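Local coordinates for protein chloromuconate cycloisomerase (Rhodococcus opacus, PDB 4M0X) that belongs to the enolase superfamily and joins an N-terminal alpha+beta domain to a TIM-barrel-type domain that carries a bound manganese ion, at residues Gln31-Val36 with Pro301-Met306; Ser84-Ala89 with Ala110-Arg115. All coordinates share one frame; numbering follows the deposited sequence.

Contact 1 (Gln31-Val36 with Pro301-Met306)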
loop_
_atom_site.group_PDB
_atom_site.type_symbol
_atom_site.label_atom_id
_atom_site.label_comp_id
_atom_site.label_asym_id
_atom_site.label_seq_id
_atom_site.Cartn_x
_atom_site.Cartn_y
_atom_site.Cartn_z
ATOM N N GLN A 31 19.878 29.257 -32.582
ATOM C CA GLN A 31 20.273 28.546 -31.377
ATOM C C GLN A 31 21.136 29.432 -30.491
ATOM O O GLN A 31 21.918 30.253 -30.974
ATOM C CB GLN A 31 21.037 27.290 -31.759
ATOM C CG GLN A 31 21.571 26.523 -30.582
ATOM C CD GLN A 31 20.504 25.736 -29.876
ATOM O OE1 GLN A 31 20.221 24.597 -30.238
ATOM N NE2 GLN A 31 19.917 26.333 -28.850
ATOM N N SER A 32 21.007 29.275 -29.186
ATOM C CA SER A 32 21.699 30.172 -28.292
ATOM C C SER A 32 22.346 29.373 -27.210
ATOM O O SER A 32 21.691 28.575 -26.545
ATOM C CB SER A 32 20.723 31.168 -27.687
ATOM O OG SER A 32 20.491 32.246 -28.585
ATOM N N ILE A 33 23.646 29.558 -27.049
ATOM C CA ILE A 33 24.391 28.797 -26.064
ATOM C C ILE A 33 25.284 29.746 -25.302
ATOM O O ILE A 33 25.587 30.847 -25.782
ATOM C CB ILE A 33 25.235 27.669 -26.709
ATOM C CG1 ILE A 33 26.488 28.227 -27.378
ATOM C CG2 ILE A 33 24.398 26.852 -27.700
ATOM C CD1 ILE A 33 27.510 27.176 -27.767
ATOM N N VAL A 34 25.680 29.348 -24.104
ATOM C CA VAL A 34 26.794 29.994 -23.468
ATOM C C VAL A 34 27.963 29.062 -23.752
ATOM O O VAL A 34 27.894 27.871 -23.425
ATOM C CB VAL A 34 26.563 30.175 -21.942
ATOM C CG1 VAL A 34 27.739 30.887 -21.292
ATOM C CG2 VAL A 34 25.293 30.967 -21.674
ATOM N N LEU A 35 29.029 29.553 -24.374
ATOM C CA LEU A 35 30.222 28.692 -24.489
ATOM C C LEU A 35 31.203 28.868 -23.322
ATOM O O LEU A 35 31.750 29.944 -23.136
ATOM C CB LEU A 35 30.944 28.853 -25.833
ATOM C CG LEU A 35 32.100 27.858 -25.815
ATOM C CD1 LEU A 35 31.734 26.622 -26.604
ATOM C CD2 LEU A 35 33.397 28.458 -26.313
ATOM N N VAL A 36 31.407 27.822 -22.524
ATOM C CA VAL A 36 32.326 27.924 -21.366
ATOM C C VAL A 36 33.719 27.457 -21.728
ATOM O O VAL A 36 33.881 26.509 -22.509
ATOM C CB VAL A 36 31.829 27.185 -20.133
ATOM C CG1 VAL A 36 32.956 27.009 -19.110
ATOM C CG2 VAL A 36 30.683 27.961 -19.520
ATOM N N PRO A 301 17.706 20.867 -27.721
ATOM C CA PRO A 301 18.869 20.348 -28.409
ATOM C C PRO A 301 20.086 21.175 -28.042
ATOM O O PRO A 301 20.024 22.010 -27.148
ATOM C CB PRO A 301 18.507 20.530 -29.904
ATOM C CG PRO A 301 17.168 21.199 -29.927
ATOM C CD PRO A 301 16.989 21.824 -28.576
ATOM N N GLU A 302 21.177 20.949 -28.747
ATOM C CA GLU A 302 22.449 21.564 -28.423
ATOM C C GLU A 302 23.273 21.641 -29.711
ATOM O O GLU A 302 22.897 21.051 -30.750
ATOM C CB GLU A 302 23.161 20.749 -27.323
ATOM C CG GLU A 302 23.408 19.262 -27.613
ATOM C CD GLU A 302 22.182 18.527 -28.145
ATOM O OE1 GLU A 302 22.114 18.319 -29.385
ATOM O OE2 GLU A 302 21.273 18.194 -27.336
ATOM N N SER A 303 24.372 22.382 -29.654
ATOM C CA SER A 303 25.251 22.495 -30.778
ATOM C C SER A 303 26.144 21.261 -30.775
ATOM O O SER A 303 25.916 20.324 -30.002
ATOM C CB SER A 303 26.102 23.719 -30.586
ATOM O OG SER A 303 26.972 23.461 -29.510
ATOM N N SER A 304 27.190 21.271 -31.603
ATOM C CA SER A 304 28.133 20.159 -31.605
ATOM C C SER A 304 29.014 20.071 -30.368
ATOM O O SER A 304 29.531 18.990 -30.076
ATOM C CB SER A 304 28.965 20.154 -32.866
ATOM O OG SER A 304 28.148 19.706 -33.935
ATOM N N VAL A 305 29.167 21.176 -29.633
ATOM C CA VAL A 305 29.960 21.146 -28.400
ATOM C C VAL A 305 29.400 20.169 -27.337
ATOM O O VAL A 305 30.106 19.231 -26.931
ATOM C CB VAL A 305 30.163 22.549 -27.796
ATOM C CG1 VAL A 305 31.022 22.488 -26.521
ATOM C CG2 VAL A 305 30.764 23.494 -28.826
ATOM N N MET A 306 28.153 20.384 -26.896
ATOM C CA MET A 306 27.460 19.487 -25.956
ATOM C C MET A 306 27.035 18.168 -26.640
ATOM O O MET A 306 27.100 17.085 -26.035
ATOM C CB MET A 306 26.252 20.211 -25.312
ATOM C CG MET A 306 25.297 19.369 -24.443
ATOM S SD MET A 306 25.987 18.693 -22.913
ATOM C CE MET A 306 26.491 20.163 -22.003
#

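Contact 2 (Ser84-Ala89 with Ala110-Arg115). Unlike the reference sequence in segment 110-115: D113 (reference Thr), D114 (reference Ser), R115 (reference Ala).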
loop_
_atom_site.group_PDB
_atom_site.type_symbol
_atom_site.label_atom_id
_atom_site.label_comp_id
_atom_site.label_asym_id
_atom_site.label_seq_id
_atom_site.Cartn_x
_atom_site.Cartn_y
_atom_site.Cartn_z
ATOM N N SER A 84 41.701 18.113 -12.046
ATOM C CA SER A 84 41.332 16.692 -11.973
ATOM C C SER A 84 40.274 16.373 -10.903
ATOM O O SER A 84 39.788 15.242 -10.845
ATOM C CB SER A 84 42.563 15.809 -11.755
ATOM O OG SER A 84 43.181 16.104 -10.508
ATOM N N THR A 85 39.951 17.355 -10.059
ATOM C CA THR A 85 39.013 17.146 -8.946
ATOM C C THR A 85 37.605 17.620 -9.337
ATOM O O THR A 85 37.054 18.565 -8.754
ATOM C CB THR A 85 39.505 17.742 -7.588
ATOM O OG1 THR A 85 39.832 19.130 -7.719
ATOM C CG2 THR A 85 40.724 17.042 -7.133
ATOM N N ILE A 86 37.046 16.937 -10.335
ATOM C CA ILE A 86 35.732 17.248 -10.910
ATOM C C ILE A 86 34.632 16.926 -9.915
ATOM O O ILE A 86 33.611 17.631 -9.849
ATOM C CB ILE A 86 35.525 16.477 -12.235
ATOM C CG1 ILE A 86 36.536 16.975 -13.277
ATOM C CG2 ILE A 86 34.111 16.650 -12.785
ATOM C CD1 ILE A 86 37.311 15.868 -13.942
ATOM N N GLY A 87 34.856 15.868 -9.138
ATOM C CA GLY A 87 33.934 15.472 -8.077
ATOM C C GLY A 87 33.703 16.591 -7.083
ATOM O O GLY A 87 32.550 16.972 -6.815
ATOM N N VAL A 88 34.798 17.142 -6.558
ATOM C CA VAL A 88 34.707 18.178 -5.512
ATOM C C VAL A 88 34.204 19.491 -6.092
ATOM O O VAL A 88 33.573 20.291 -5.389
ATOM C CB VAL A 88 36.056 18.449 -4.804
ATOM C CG1 VAL A 88 35.844 19.355 -3.581
ATOM C CG2 VAL A 88 36.729 17.142 -4.403
ATOM N N ALA A 89 34.513 19.709 -7.372
ATOM C CA ALA A 89 34.115 20.921 -8.051
ATOM C C ALA A 89 32.598 20.883 -8.195
ATOM O O ALA A 89 31.922 21.907 -8.036
ATOM C CB ALA A 89 34.797 21.018 -9.401
ATOM N N ALA A 110 32.966 21.030 -19.471
ATOM C CA ALA A 110 34.228 21.618 -19.892
ATOM C C ALA A 110 35.387 20.986 -19.148
ATOM O O ALA A 110 36.418 20.691 -19.754
ATOM C CB ALA A 110 34.221 23.111 -19.658
ATOM N N LEU A 111 35.218 20.799 -17.834
ATOM C CA LEU A 111 36.172 20.093 -17.016
ATOM C C LEU A 111 36.525 18.688 -17.503
ATOM O O LEU A 111 37.711 18.306 -17.486
ATOM C CB LEU A 111 35.671 20.023 -15.599
ATOM C CG LEU A 111 36.330 20.934 -14.581
ATOM C CD1 LEU A 111 37.204 22.021 -15.182
ATOM C CD2 LEU A 111 35.227 21.488 -13.697
ATOM N N TRP A 112 35.525 17.915 -17.927
ATOM C CA TRP A 112 35.801 16.600 -18.501
ATOM C C TRP A 112 36.511 16.679 -19.867
ATOM O O TRP A 112 37.443 15.916 -20.137
ATOM C CB TRP A 112 34.540 15.767 -18.617
ATOM C CG TRP A 112 34.040 15.146 -17.354
ATOM C CD1 TRP A 112 32.839 15.383 -16.753
ATOM C CD2 TRP A 112 34.687 14.133 -16.574
ATOM N NE1 TRP A 112 32.702 14.600 -15.635
ATOM C CE2 TRP A 112 33.824 13.823 -15.494
ATOM C CE3 TRP A 112 35.906 13.447 -16.683
ATOM C CZ2 TRP A 112 34.149 12.874 -14.516
ATOM C CZ3 TRP A 112 36.226 12.498 -15.702
ATOM C CH2 TRP A 112 35.337 12.218 -14.638
ATOM N N ASP A 113 36.074 17.590 -20.726
ATOM C CA ASP A 113 36.789 17.862 -21.979
ATOM C C ASP A 113 38.304 18.166 -21.768
ATOM O O ASP A 113 39.175 17.603 -22.427
ATOM C CB ASP A 113 36.090 19.020 -22.686
ATOM C CG ASP A 113 36.608 19.247 -24.090
ATOM O OD1 ASP A 113 36.370 18.385 -24.966
ATOM O OD2 ASP A 113 37.229 20.303 -24.333
ATOM N N ASP A 114 38.587 19.067 -20.826
ATOM C CA ASP A 114 39.940 19.365 -20.336
ATOM C C ASP A 114 40.660 18.054 -19.953
ATOM O O ASP A 114 41.818 17.812 -20.342
ATOM C CB ASP A 114 39.823 20.299 -19.115
ATOM C CG ASP A 114 41.121 21.083 -18.792
ATOM O OD1 ASP A 114 42.094 21.070 -19.588
ATOM O OD2 ASP A 114 41.163 21.735 -17.706
ATOM N N ARG A 115 39.967 17.201 -19.207
ATOM C CA ARG A 115 40.582 15.999 -18.708
ATOM C C ARG A 115 41.009 15.132 -19.878
ATOM O O ARG A 115 42.198 14.852 -20.056
ATOM C CB ARG A 115 39.620 15.258 -17.796
ATOM C CG ARG A 115 40.325 14.488 -16.705
ATOM C CD ARG A 115 40.849 15.418 -15.630
ATOM N NE ARG A 115 41.859 14.715 -14.860
ATOM C CZ ARG A 115 43.123 14.542 -15.246
ATOM N NH1 ARG A 115 43.563 15.056 -16.387
ATOM N NH2 ARG A 115 43.948 13.843 -14.489
#

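Contact 1 (Gln31-Val36 with Pro301-Met306)
Strand Q31-V36 belongs to the antiparallel sheet of the N-terminal domain, and here it packs on the loop and first helical turn of P301-M306 in the TIM-barrel-type domain, so the contact joins the two domains of the enolase-superfamily fold. Q31 and I33 point toward the barrel domain, and L35 reaches it with the end of its side chain, whereas S32, V34 and V36 line the other face of the strand, turned to helix 63-74. A long, flexible side chain suits Q31 at the edge of the contact: CG stands anti to the backbone N, the chain bends at chi2, and the amide group lies beside the peptide joining P301 to E302. P301 follows a cis peptide bond and its side chain is about 9 Å from the manganese ion. In I33, CG1 stands in the crowded position between N and the carbonyl carbon (chi1 76°) and the chain runs on extended, bringing I33 CD1 to 4.1 Å from S303 OG. This methyl group helps cover a polar atom already engaged, for OG is hydrogen-bonded to E49 OE1 of neighbouring strand 45-51. E49 OE1 also accepts a hydrogen bond from M306 N, so the carboxylate, if ionised, would lie at the helix N-terminus, where the helix dipole would probably stabilise its charge. L35, with CG anti to N (chi1 -177°), carries CD1 to V305 CG2 at 4.0 Å, the branched apolar side chains crossing at about a right angle. S303 is the N-cap of helix 304-316: OG accepts from V305 N at 3.2 Å, with an N-H...O angle of 143°.

Contact 2 (Ser84-Ala89 with Ala110-Arg115)
Apolar helix-helix packing within the N-terminal domain brings the first turn of helix 86-96, with the residues leading into it, against helix 101-118, at the border with a second subunit. I86 is the centre: its branched side chain points at the other helix and divides among three residues. With CG1 anti to the carbonyl carbon (chi1 -65°), I86 CG1 slides past L111, 3.9 Å from L111 CB. I86 CD1 then stands over one face of the W112 indole in a CH-pi contact, 3.9 Å from the centroid of the six-membered ring and 11° off its normal. I86 CG2 comes over the same face nearer the pyrrole part, 3.8 Å from W112 NE1, so two methyl groups spread across the broad ring. One turn on, A89 CB lies 4.3 Å from L111 CD2, a small methyl group that fits close beside the longer leucine. The end of the contact is polar. R115, a position that departs from the reference sequence, bends at chi2 (74°), and R115 CD lies 3.9 Å from I86 CD1. Its guanidinium passes obliquely by S84, with R115 NE 3.4 Å from S84 CB; the serine hydroxyl itself bonds to D82. R115 NH2 makes a salt bridge with D125 OD2 of the second subunit, while NH1 lies close to the like-charged R118 NH1. The aliphatic part of R115 thus continues the apolar patch begun by I86, and its charged tip crosses to the neighbouring subunit, where the carboxylate of D125 probably offsets the crowding of positive charge.

Overall arrangement
Along the chain the order is 31-36, 84-89, 110-115 and 301-306, so both segments of contact 2 fall between those of contact 1. The centres of the two contacts lie about 19 Å apart. Strand 27-40 connects them: contact 1 uses one face of it, while V36, on the face turned to the helices, packs through CG1 against A110 CB at 4.1 Å. The centre of contact 1, which spans the two domains, is about 11 Å from the chain centre; that of contact 2 is about 20 Å from it. Both segments of contact 2 belong to the N-terminal domain, though W112 also touches helix 278-291 of the barrel domain. Packing therefore runs from barrel through sheet and helices to the subunit interface.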